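Local coordinates for protein V-type ATP synthase alpha chain (Nanoarchaeum equitans Kin4-M, PDB 5BN3) that forms the nucleotide-binding A subunit of an archaeal V-type rotary complex, an ATP synthase alpha/beta family protein holding ADP in a P-loop domain, at residues A[127-131]-A[366-370]; A[182-188]-A[299-303]; A[247-251]-A[294-298]; A[260-265]-A[276-282]. All coordinates share one frame. Numbering follows the deposited sequence.

Interaction 1: residues A[127-131]-A[366-370]; sequences KGGDI and LNDLE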
loop_
_atom_site.group_PDB
_atom_site.type_symbol
_atom_site.label_atom_id
_atom_site.label_comp_id
_atom_site.label_asym_id
_atom_site.label_seq_id
_atom_site.Cartn_x
_atom_site.Cartn_y
_atom_site.Cartn_z
ATOM N N LYS A 127 -22.063 -26.183 48.600
ATOM C CA LYS A 127 -22.502 -25.602 47.330
ATOM C C LYS A 127 -21.327 -25.465 46.365
ATOM O O LYS A 127 -20.174 -25.630 46.759
ATOM C CB LYS A 127 -23.211 -24.254 47.540
ATOM C CG LYS A 127 -22.434 -23.245 48.371
ATOM C CD LYS A 127 -23.289 -22.035 48.743
ATOM C CE LYS A 127 -23.080 -20.872 47.783
ATOM N NZ LYS A 127 -23.909 -19.690 48.157
ATOM N N GLY A 128 -21.629 -25.180 45.100
ATOM C CA GLY A 128 -20.614 -25.117 44.061
ATOM C C GLY A 128 -19.458 -24.185 44.372
ATOM O O GLY A 128 -19.661 -23.058 44.830
ATOM N N GLY A 129 -18.241 -24.660 44.136
ATOM C CA GLY A 129 -17.059 -23.844 44.341
ATOM C C GLY A 129 -16.516 -23.850 45.759
ATOM O O GLY A 129 -15.481 -23.233 46.025
ATOM N N ASP A 130 -17.202 -24.538 46.669
ATOM C CA ASP A 130 -16.759 -24.608 48.060
ATOM C C ASP A 130 -15.460 -25.398 48.213
ATOM O O ASP A 130 -15.222 -26.365 47.487
ATOM C CB ASP A 130 -17.840 -25.231 48.949
ATOM C CG ASP A 130 -18.973 -24.272 49.262
ATOM O OD1 ASP A 130 -18.782 -23.046 49.118
ATOM O OD2 ASP A 130 -20.055 -24.749 49.667
ATOM N N ILE A 131 -14.625 -24.982 49.160
ATOM C CA ILE A 131 -13.409 -25.716 49.487
ATOM C C ILE A 131 -13.746 -26.893 50.401
ATOM O O ILE A 131 -14.122 -26.702 51.559
ATOM C CB ILE A 131 -12.375 -24.804 50.181
ATOM C CG1 ILE A 131 -11.995 -23.637 49.264
ATOM C CG2 ILE A 131 -11.138 -25.594 50.566
ATOM C CD1 ILE A 131 -11.087 -22.616 49.919
ATOM N N LEU A 366 -16.793 -18.093 44.034
ATOM C CA LEU A 366 -18.029 -18.766 44.424
ATOM C C LEU A 366 -18.028 -19.118 45.910
ATOM O O LEU A 366 -19.087 -19.207 46.532
ATOM C CB LEU A 366 -18.258 -20.024 43.577
ATOM C CG LEU A 366 -18.626 -19.811 42.106
ATOM C CD1 LEU A 366 -18.950 -21.128 41.411
ATOM C CD2 LEU A 366 -19.799 -18.860 42.001
ATOM N N ASN A 367 -16.836 -19.308 46.474
ATOM C CA ASN A 367 -16.691 -19.612 47.895
ATOM C C ASN A 367 -16.418 -18.367 48.743
ATOM O O ASN A 367 -15.913 -18.467 49.862
ATOM C CB ASN A 367 -15.600 -20.670 48.120
ATOM C CG ASN A 367 -14.262 -20.278 47.513
ATOM O OD1 ASN A 367 -13.798 -19.149 47.669
ATOM N ND2 ASN A 367 -13.634 -21.218 46.816
ATOM N N ASP A 368 -16.748 -17.202 48.186
ATOM C CA ASP A 368 -16.658 -15.913 48.882
ATOM C C ASP A 368 -15.245 -15.468 49.265
ATOM O O ASP A 368 -15.075 -14.612 50.135
ATOM C CB ASP A 368 -17.583 -15.881 50.106
ATOM C CG ASP A 368 -19.051 -15.946 49.729
ATOM O OD1 ASP A 368 -19.591 -14.923 49.257
ATOM O OD2 ASP A 368 -19.667 -17.016 49.917
ATOM N N LEU A 369 -14.237 -16.032 48.609
ATOM C CA LEU A 369 -12.872 -15.551 48.780
ATOM C C LEU A 369 -12.539 -14.575 47.653
ATOM O O LEU A 369 -13.308 -14.434 46.701
ATOM C CB LEU A 369 -11.881 -16.719 48.807
ATOM C CG LEU A 369 -12.032 -17.700 49.973
ATOM C CD1 LEU A 369 -11.146 -18.920 49.784
ATOM C CD2 LEU A 369 -11.713 -17.020 51.294
ATOM N N GLU A 370 -11.409 -13.885 47.770
ATOM C CA GLU A 370 -10.952 -12.998 46.706
ATOM C C GLU A 370 -9.833 -13.668 45.915
ATOM O O GLU A 370 -8.885 -14.205 46.493
ATOM C CB GLU A 370 -10.480 -11.670 47.277
#
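L366 opens the second segment by pressing its side chain on a type II beta turn, K127 to D130, so that its CB lies 3.6 Å from G128 O and 4.1 Å from G129 CA. The fit depends on glycine: G129 has a positive phi of 86°, and a CB there would clash with L366 CB. D130 N closes the turn on K127 O at 3.2 Å, and the D130 carboxylate reaches back, OD2 accepting from K127 N at 2.7 Å. N367 provides the polar link, its ND2 donating to G129 O at 2.8 Å; ND2 also reaches D310 O, while OD1 bonds to T365 OG1. The same OD1 accepts from L369 N at 3.3 Å, forming an Asx turn that bends the chain through D368, whose carboxylate pairs with K191. L369 completes the contact with its CD1 3.7 Å from I131 CD1, a small apolar touch beside the amide of N367. Two loops thus meet near the surface, one from the barrel-sandwich domain and one from the nucleotide-binding domain. The first lies between strands 125-126 and 131-137, with I145 of strand 140-145 touching both I131 and N367; the second connects the antiparallel pair 361-364 and 370-379.

Interaction 2: residues A[182-188]-A[299-303]; sequences WPIRKPR and YLGAT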
loop_
_atom_site.group_PDB
_atom_site.type_symbol
_atom_site.label_atom_id
_atom_site.label_comp_id
_atom_site.label_asym_id
_atom_site.label_seq_id
_atom_site.Cartn_x
_atom_site.Cartn_y
_atom_site.Cartn_z
ATOM N N TRP A 182 -13.288 -29.537 33.041
ATOM C CA TRP A 182 -13.957 -28.304 32.649
ATOM C C TRP A 182 -13.673 -27.948 31.192
ATOM O O TRP A 182 -12.529 -28.028 30.744
ATOM C CB TRP A 182 -13.533 -27.154 33.565
ATOM C CG TRP A 182 -14.353 -25.929 33.367
ATOM C CD1 TRP A 182 -14.072 -24.876 32.548
ATOM C CD2 TRP A 182 -15.604 -25.630 33.993
ATOM N NE1 TRP A 182 -15.070 -23.935 32.629
ATOM C CE2 TRP A 182 -16.023 -24.376 33.511
ATOM C CE3 TRP A 182 -16.409 -26.302 34.916
ATOM C CZ2 TRP A 182 -17.215 -23.779 33.922
ATOM C CZ3 TRP A 182 -17.589 -25.711 35.323
ATOM C CH2 TRP A 182 -17.981 -24.461 34.827
ATOM N N PRO A 183 -14.720 -27.556 30.449
ATOM C CA PRO A 183 -14.569 -27.145 29.048
ATOM C C PRO A 183 -13.741 -25.865 28.948
ATOM O O PRO A 183 -14.133 -24.845 29.517
ATOM C CB PRO A 183 -16.013 -26.868 28.604
ATOM C CG PRO A 183 -16.879 -27.590 29.605
ATOM C CD PRO A 183 -16.123 -27.513 30.893
ATOM N N ILE A 184 -12.623 -25.916 28.230
ATOM C CA ILE A 184 -11.698 -24.785 28.172
ATOM C C ILE A 184 -12.258 -23.548 27.466
ATOM O O ILE A 184 -11.786 -22.435 27.697
ATOM C CB ILE A 184 -10.350 -25.179 27.524
ATOM C CG1 ILE A 184 -10.561 -25.672 26.090
ATOM C CG2 ILE A 184 -9.637 -26.229 28.363
ATOM C CD1 ILE A 184 -9.267 -25.994 25.365
ATOM N N ARG A 185 -13.256 -23.739 26.608
ATOM C CA ARG A 185 -13.867 -22.618 25.892
ATOM C C ARG A 185 -14.911 -21.896 26.733
ATOM O O ARG A 185 -15.475 -20.889 26.309
ATOM C CB ARG A 185 -14.505 -23.090 24.581
ATOM C CG ARG A 185 -13.512 -23.575 23.541
ATOM C CD ARG A 185 -14.195 -23.869 22.217
ATOM N NE ARG A 185 -13.254 -24.394 21.232
ATOM C CZ ARG A 185 -12.486 -23.635 20.456
ATOM N NH1 ARG A 185 -12.550 -22.313 20.547
ATOM N NH2 ARG A 185 -11.654 -24.195 19.590
ATOM N N LYS A 186 -15.163 -22.418 27.928
ATOM C CA LYS A 186 -16.199 -21.878 28.800
ATOM C C LYS A 186 -15.575 -21.211 30.016
ATOM O O LYS A 186 -14.883 -21.866 30.799
ATOM C CB LYS A 186 -17.136 -23.001 29.246
ATOM C CG LYS A 186 -18.311 -22.558 30.098
ATOM C CD LYS A 186 -19.208 -23.750 30.402
ATOM C CE LYS A 186 -20.372 -23.367 31.299
ATOM N NZ LYS A 186 -21.215 -24.548 31.637
ATOM N N PRO A 187 -15.808 -19.900 30.173
ATOM C CA PRO A 187 -15.272 -19.149 31.315
ATOM C C PRO A 187 -15.817 -19.688 32.632
ATOM O O PRO A 187 -17.012 -19.977 32.716
ATOM C CB PRO A 187 -15.804 -17.730 31.082
ATOM C CG PRO A 187 -16.078 -17.660 29.612
ATOM C CD PRO A 187 -16.538 -19.034 29.229
ATOM N N ARG A 188 -14.960 -19.830 33.638
ATOM C CA ARG A 188 -15.400 -20.338 34.934
ATOM C C ARG A 188 -16.140 -19.266 35.728
ATOM O O ARG A 188 -15.668 -18.132 35.845
ATOM C CB ARG A 188 -14.215 -20.899 35.730
ATOM C CG ARG A 188 -13.648 -22.186 35.138
ATOM C CD ARG A 188 -12.431 -22.695 35.902
ATOM N NE ARG A 188 -12.715 -22.937 37.317
ATOM C CZ ARG A 188 -13.263 -24.050 37.796
ATOM N NH1 ARG A 188 -13.602 -25.036 36.976
ATOM N NH2 ARG A 188 -13.476 -24.176 39.098
ATOM N N TYR A 299 -6.781 -21.138 25.556
ATOM C CA TYR A 299 -7.965 -21.391 26.374
ATOM C C TYR A 299 -7.634 -22.284 27.565
ATOM O O TYR A 299 -8.205 -22.129 28.646
ATOM C CB TYR A 299 -9.077 -22.019 25.525
ATOM C CG TYR A 299 -9.699 -21.059 24.534
ATOM C CD1 TYR A 299 -9.097 -20.811 23.310
ATOM C CD2 TYR A 299 -10.886 -20.403 24.822
ATOM C CE1 TYR A 299 -9.655 -19.936 22.402
ATOM C CE2 TYR A 299 -11.454 -19.524 23.916
ATOM C CZ TYR A 299 -10.832 -19.295 22.709
ATOM O OH TYR A 299 -11.389 -18.424 21.802
ATOM N N LEU A 300 -6.709 -23.216 27.356
ATOM C CA LEU A 300 -6.283 -24.139 28.402
ATOM C C LEU A 300 -5.634 -23.397 29.565
ATOM O O LEU A 300 -5.979 -23.620 30.727
ATOM C CB LEU A 300 -5.278 -25.143 27.836
ATOM C CG LEU A 300 -4.879 -26.278 28.777
ATOM C CD1 LEU A 300 -5.816 -27.444 28.562
ATOM C CD2 LEU A 300 -3.429 -26.700 28.581
ATOM N N GLY A 301 -4.688 -22.519 29.243
ATOM C CA GLY A 301 -3.970 -21.767 30.258
ATOM C C GLY A 301 -4.862 -20.798 31.002
ATOM O O GLY A 301 -4.692 -20.578 32.202
ATOM N N ALA A 302 -5.812 -20.211 30.285
ATOM C CA ALA A 302 -6.776 -19.311 30.899
ATOM C C ALA A 302 -7.665 -20.066 31.882
ATOM O O ALA A 302 -7.941 -19.581 32.980
ATOM C CB ALA A 302 -7.618 -18.637 29.833
ATOM N N THR A 303 -8.120 -21.247 31.474
ATOM C CA THR A 303 -8.986 -22.077 32.311
ATOM C C THR A 303 -8.293 -22.509 33.600
ATOM O O THR A 303 -8.883 -22.447 34.683
ATOM C CB THR A 303 -9.463 -23.326 31.544
ATOM O OG1 THR A 303 -10.232 -22.917 30.406
ATOM C CG2 THR A 303 -10.326 -24.199 32.437
#
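I184 gives the largest area to this contact. With chi1 in the p well and chi2 t, its side chain lies against the helix: CB is 3.9 Å from Y299 CB, and CG2 is 4.0 Å from L300 CD1. T303, one turn further on, takes the m rotamer, which directs its hydroxyl back along the helix to donate to Y299 O (OG1 to O, 2.8 Å). T303 OG1 also comes within 3.2 Å of I184 O, but at an angle too poor for a hydrogen bond; both oxygens instead have R359 as a partner. The loop side is a type I beta turn, P183 to K186, that follows strand 180-183 and meets helix 293-309 of the nucleotide-binding domain. W182, with chi1 t, swings its indole across the turn, and NE1 donates to K186 O at 2.8 Å while CD1 lies 3.8 Å from T303 CG2. R185 is extended (m, t, t), which carries NH1 over one face of the Y299 ring. Its CZ is 5.2 Å from the ring centroid, at that length at most a weak cation-pi attraction; the stronger partners of the guanidinium are the carboxylates of E34 and E295. Y299 OH reaches E355. R188 runs out m, t to set CD 3.8 Å from T303 O, then bends at chi3 (p), which turns the guanidinium to D310.

Interaction 3: residues A[247-251]-A[294-298]; sequences YIGCG and REASI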
loop_
_atom_site.group_PDB
_atom_site.type_symbol
_atom_site.label_atom_id
_atom_site.label_comp_id
_atom_site.label_asym_id
_atom_site.label_seq_id
_atom_site.Cartn_x
_atom_site.Cartn_y
_atom_site.Cartn_z
ATOM N N TYR A 247 2.871 -20.048 32.412
ATOM C CA TYR A 247 3.551 -19.580 31.211
ATOM C C TYR A 247 3.074 -20.366 29.996
ATOM O O TYR A 247 3.279 -21.579 29.913
ATOM C CB TYR A 247 5.072 -19.704 31.353
ATOM C CG TYR A 247 5.832 -18.864 30.354
ATOM C CD1 TYR A 247 6.087 -19.331 29.074
ATOM C CD2 TYR A 247 6.292 -17.600 30.692
ATOM C CE1 TYR A 247 6.777 -18.562 28.158
ATOM C CE2 TYR A 247 6.984 -16.825 29.784
ATOM C CZ TYR A 247 7.223 -17.311 28.519
ATOM O OH TYR A 247 7.911 -16.540 27.611
ATOM N N ILE A 248 2.436 -19.673 29.059
ATOM C CA ILE A 248 1.981 -20.307 27.830
ATOM C C ILE A 248 2.930 -20.004 26.677
ATOM O O ILE A 248 3.002 -18.868 26.198
ATOM C CB ILE A 248 0.562 -19.845 27.439
ATOM C CG1 ILE A 248 -0.376 -19.910 28.647
ATOM C CG2 ILE A 248 0.024 -20.694 26.299
ATOM C CD1 ILE A 248 -1.797 -19.466 28.342
ATOM N N GLY A 249 3.663 -21.021 26.238
ATOM C CA GLY A 249 4.470 -20.907 25.040
ATOM C C GLY A 249 3.609 -21.209 23.831
ATOM O O GLY A 249 3.462 -22.368 23.437
ATOM N N CYS A 250 3.033 -20.162 23.250
ATOM C CA CYS A 250 2.122 -20.311 22.126
ATOM C C CYS A 250 2.846 -20.073 20.805
ATOM O O CYS A 250 3.052 -18.929 20.401
ATOM C CB CYS A 250 0.946 -19.341 22.275
ATOM S SG CYS A 250 -0.305 -19.441 20.972
ATOM N N GLY A 251 3.241 -21.160 20.145
ATOM C CA GLY A 251 3.850 -21.090 18.830
ATOM C C GLY A 251 5.246 -20.497 18.784
ATOM O O GLY A 251 5.637 -19.928 17.765
ATOM N N ARG A 294 -2.469 -24.306 19.114
ATOM C CA ARG A 294 -2.135 -22.989 19.657
ATOM C C ARG A 294 -3.362 -22.349 20.281
ATOM O O ARG A 294 -3.280 -21.737 21.346
ATOM C CB ARG A 294 -1.597 -22.064 18.562
ATOM C CG ARG A 294 -0.260 -22.469 17.982
ATOM C CD ARG A 294 0.201 -21.459 16.948
ATOM N NE ARG A 294 1.314 -21.970 16.153
ATOM C CZ ARG A 294 1.798 -21.368 15.074
ATOM N NH1 ARG A 294 1.267 -20.227 14.657
ATOM N NH2 ARG A 294 2.809 -21.909 14.414
ATOM N N GLU A 295 -4.499 -22.471 19.604
ATOM C CA GLU A 295 -5.749 -21.949 20.141
ATOM C C GLU A 295 -6.098 -22.686 21.424
ATOM O O GLU A 295 -6.498 -22.074 22.414
ATOM C CB GLU A 295 -6.889 -22.083 19.127
ATOM C CG GLU A 295 -8.244 -21.710 19.704
ATOM C CD GLU A 295 -9.287 -21.428 18.644
ATOM O OE1 GLU A 295 -9.772 -22.387 18.006
ATOM O OE2 GLU A 295 -9.633 -20.243 18.460
ATOM N N ALA A 296 -5.926 -24.003 21.406
ATOM C CA ALA A 296 -6.209 -24.821 22.577
ATOM C C ALA A 296 -5.355 -24.401 23.769
ATOM O O ALA A 296 -5.852 -24.303 24.887
ATOM C CB ALA A 296 -5.992 -26.285 22.260
ATOM N N SER A 297 -4.075 -24.139 23.522
ATOM C CA SER A 297 -3.147 -23.766 24.591
ATOM C C SER A 297 -3.546 -22.463 25.291
ATOM O O SER A 297 -3.335 -22.309 26.496
ATOM C CB SER A 297 -1.724 -23.645 24.045
ATOM O OG SER A 297 -1.593 -22.502 23.219
ATOM N N ILE A 298 -4.117 -21.533 24.531
ATOM C CA ILE A 298 -4.565 -20.251 25.073
ATOM C C ILE A 298 -5.762 -20.417 26.015
ATOM O O ILE A 298 -5.766 -19.898 27.133
ATOM C CB ILE A 298 -4.941 -19.276 23.937
ATOM C CG1 ILE A 298 -3.684 -18.798 23.194
ATOM C CG2 ILE A 298 -5.710 -18.089 24.480
ATOM C CD1 ILE A 298 -2.754 -17.943 24.043
#
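This is a buried strand-on-helix contact inside the P-loop nucleotide-binding domain. Helix 293-309 leaves strand 280-285 and leads to strand 314-320, the two parallel neighbours of strand 244-250, so this beta-alpha-beta crossover carries the helix over strand 244-250, which lies between them. The axes of strand 247-250 and helix 294-298 run almost antiparallel, at 168°, and come within 8.5 Å of each other. Alternate strand residues point at the helix. I248 sets CD1 3.7 Å from S297 O, and C250 wedges between R294 and I298, its SG 3.8 Å from R294 CB and 4.1 Å from I298 CG1. No hydrogen bond joins the two segments; S297, which faces the strand, uses its hydroxyl within the helix, OG donating to R294 O at 2.6 Å. W325 of helix 322-335 covers both C250 and I298. Just past the strand, G251 has a positive phi of 70°, which favours glycine. R294 extends past it to form a salt bridge with E327, and Y256 of the neighbouring NEQ263 chain packs on R294 and hydrogen-bonds to G251 O. A CB on G251 would clash with the guanidinium, for G251 CA already lies 3.8 Å from R294 NE.

Interaction 4: residues A[260-265]-A[276-282]; sequences VLEEFP and LMYRTIL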
loop_
_atom_site.group_PDB
_atom_site.type_symbol
_atom_site.label_atom_id
_atom_site.label_comp_id
_atom_site.label_asym_id
_atom_site.label_seq_id
_atom_site.Cartn_x
_atom_site.Cartn_y
_atom_site.Cartn_z
ATOM N N VAL A 260 13.258 -22.627 30.687
ATOM C CA VAL A 260 12.495 -22.505 31.922
ATOM C C VAL A 260 12.628 -23.773 32.766
ATOM O O VAL A 260 12.820 -23.704 33.979
ATOM C CB VAL A 260 11.009 -22.218 31.633
ATOM C CG1 VAL A 260 10.208 -22.203 32.921
ATOM C CG2 VAL A 260 10.857 -20.895 30.903
ATOM N N LEU A 261 12.540 -24.929 32.112
ATOM C CA LEU A 261 12.697 -26.218 32.782
ATOM C C LEU A 261 14.066 -26.356 33.442
ATOM O O LEU A 261 14.193 -26.981 34.494
ATOM C CB LEU A 261 12.494 -27.366 31.789
ATOM C CG LEU A 261 11.081 -27.631 31.271
ATOM C CD1 LEU A 261 11.088 -28.762 30.250
ATOM C CD2 LEU A 261 10.161 -27.970 32.424
ATOM N N GLU A 262 15.087 -25.772 32.823
ATOM C CA GLU A 262 16.454 -25.879 33.328
ATOM C C GLU A 262 16.758 -24.901 34.464
ATOM O O GLU A 262 17.486 -25.237 35.396
ATOM C CB GLU A 262 17.466 -25.676 32.192
ATOM C CG GLU A 262 17.534 -26.819 31.183
ATOM C CD GLU A 262 18.683 -26.667 30.202
ATOM O OE1 GLU A 262 19.483 -25.719 30.358
ATOM O OE2 GLU A 262 18.792 -27.500 29.274
ATOM N N GLU A 263 16.198 -23.698 34.384
ATOM C CA GLU A 263 16.587 -22.609 35.281
ATOM C C GLU A 263 15.700 -22.434 36.519
ATOM O O GLU A 263 16.206 -22.204 37.615
ATOM C CB GLU A 263 16.671 -21.291 34.503
ATOM C CG GLU A 263 17.737 -21.286 33.416
ATOM C CD GLU A 263 19.137 -21.421 33.979
ATOM O OE1 GLU A 263 19.411 -20.820 35.038
ATOM O OE2 GLU A 263 19.961 -22.131 33.364
ATOM N N PHE A 264 14.387 -22.535 36.342
ATOM C CA PHE A 264 13.437 -22.347 37.446
ATOM C C PHE A 264 13.619 -23.275 38.669
ATOM O O PHE A 264 13.405 -22.838 39.801
ATOM C CB PHE A 264 11.988 -22.389 36.935
ATOM C CG PHE A 264 11.521 -21.098 36.305
ATOM C CD1 PHE A 264 12.329 -20.408 35.409
ATOM C CD2 PHE A 264 10.267 -20.583 36.598
ATOM C CE1 PHE A 264 11.900 -19.226 34.827
ATOM C CE2 PHE A 264 9.830 -19.399 36.015
ATOM C CZ PHE A 264 10.648 -18.721 35.129
ATOM N N PRO A 265 14.000 -24.551 38.455
ATOM C CA PRO A 265 14.286 -25.381 39.633
ATOM C C PRO A 265 15.494 -24.910 40.450
ATOM O O PRO A 265 15.632 -25.326 41.602
ATOM C CB PRO A 265 14.575 -26.758 39.027
ATOM C CG PRO A 265 13.798 -26.775 37.762
ATOM C CD PRO A 265 13.891 -25.370 37.230
ATOM N N LEU A 276 11.154 -21.703 42.381
ATOM C CA LEU A 276 10.136 -21.111 41.516
ATOM C C LEU A 276 9.259 -22.136 40.806
ATOM O O LEU A 276 8.078 -21.890 40.566
ATOM C CB LEU A 276 10.789 -20.198 40.475
ATOM C CG LEU A 276 11.536 -18.968 40.992
ATOM C CD1 LEU A 276 12.009 -18.102 39.836
ATOM C CD2 LEU A 276 10.646 -18.170 41.911
ATOM N N MET A 277 9.839 -23.282 40.472
ATOM C CA MET A 277 9.129 -24.300 39.703
ATOM C C MET A 277 7.849 -24.791 40.386
ATOM O O MET A 277 6.871 -25.116 39.716
ATOM C CB MET A 277 10.061 -25.477 39.403
ATOM C CG MET A 277 9.683 -26.256 38.160
ATOM S SD MET A 277 9.819 -25.252 36.665
ATOM C CE MET A 277 8.292 -25.691 35.837
ATOM N N TYR A 278 7.846 -24.823 41.714
ATOM C CA TYR A 278 6.713 -25.377 42.454
ATOM C C TYR A 278 5.434 -24.534 42.373
ATOM O O TYR A 278 4.355 -25.017 42.718
ATOM C CB TYR A 278 7.093 -25.632 43.915
ATOM C CG TYR A 278 8.056 -26.774 44.127
ATOM C CD1 TYR A 278 8.180 -27.789 43.189
ATOM C CD2 TYR A 278 8.834 -26.843 45.274
ATOM C CE1 TYR A 278 9.057 -28.836 43.385
ATOM C CE2 TYR A 278 9.715 -27.888 45.478
ATOM C CZ TYR A 278 9.821 -28.881 44.528
ATOM O OH TYR A 278 10.692 -29.927 44.718
ATOM N N ARG A 279 5.556 -23.285 41.926
ATOM C CA ARG A 279 4.390 -22.419 41.735
ATOM C C ARG A 279 4.090 -22.215 40.253
ATOM O O ARG A 279 3.193 -21.452 39.890
ATOM C CB ARG A 279 4.609 -21.051 42.393
ATOM C CG ARG A 279 5.554 -20.130 41.614
ATOM C CD ARG A 279 5.460 -18.684 42.083
ATOM N NE ARG A 279 6.297 -17.789 41.282
ATOM C CZ ARG A 279 6.333 -16.468 41.425
ATOM N NH1 ARG A 279 5.575 -15.877 42.337
ATOM N NH2 ARG A 279 7.122 -15.736 40.652
ATOM N N THR A 280 4.834 -22.912 39.402
ATOM C CA THR A 280 4.777 -22.672 37.964
ATOM C C THR A 280 4.142 -23.822 37.177
ATOM O O THR A 280 4.408 -24.997 37.444
ATOM C CB THR A 280 6.191 -22.395 37.416
ATOM O OG1 THR A 280 6.789 -21.330 38.166
ATOM C CG2 THR A 280 6.137 -22.006 35.947
ATOM N N ILE A 281 3.295 -23.470 36.215
ATOM C CA ILE A 281 2.749 -24.434 35.262
ATOM C C ILE A 281 3.145 -24.014 33.852
ATOM O O ILE A 281 2.943 -22.861 33.462
ATOM C CB ILE A 281 1.214 -24.510 35.350
ATOM C CG1 ILE A 281 0.779 -24.850 36.777
ATOM C CG2 ILE A 281 0.669 -25.540 34.370
ATOM C CD1 ILE A 281 -0.719 -24.824 36.978
ATOM N N LEU A 282 3.711 -24.946 33.090
ATOM C CA LEU A 282 4.162 -24.656 31.733
ATOM C C LEU A 282 3.257 -25.310 30.698
ATOM O O LEU A 282 2.992 -26.512 30.762
ATOM C CB LEU A 282 5.602 -25.135 31.527
ATOM C CG LEU A 282 6.712 -24.503 32.368
ATOM C CD1 LEU A 282 8.083 -24.927 31.858
ATOM C CD2 LEU A 282 6.591 -22.998 32.359
#
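F264, M277 and L282 carry most of this contact, which closes the beta-alpha-beta unit of strand 244-250, helix 254-263 and strand 280-285 in the P-loop nucleotide-binding domain. F264 buries the most surface. Its ring is held against the 3-10 segment 276-279 and the start of the strand: CD2 is 3.9 Å from L276 CB, L276 CD1 lies over one face, and T280 OG1 sits at the ring edge. That hydroxyl has its proton on L276 O, at 2.8 Å from OG1. K238 of helix 229-239 touches both F264 and L276. M277 approaches the same phenylalanine near the backbone, its SD 3.6 Å from F264 CB, and the sulfur also comes within 4.1 Å of P265 CD. L282, further along the strand, faces the helix one turn earlier and, by its CD1, meets two residues there, V260 and L261; L261 also packs on P101 of the neighbouring NEQ263 chain. The join is apolar, without a hydrogen bond between the segments. At the L282 end, CD1 stands 3.6 Å from V260 CG1 and 3.7 Å from L261 CD2.

Along the chain the four contacts are enclosed one within another: interaction 4 lies within the span of interaction 3, that within interaction 2, and all within interaction 1. Interactions 3 and 4, centres 17 Å apart, share one sheet, and their neighbouring strands 244-250 and 280-285 probably hydrogen-bond through Y247 N and I281 O, 3.0 Å apart. Interactions 2 and 3, centres 12 Å apart, use successive turns of helix 293-309 and meet in a salt bridge, R185 NH2 to E295 OE1 at 3.1 Å. Interaction 1 stands apart, its centre 18 Å from that of interaction 2. Interactions 1 and 2 thus join the barrel-sandwich region to the nucleotide-binding domain, whose interior interactions 3 and 4 build.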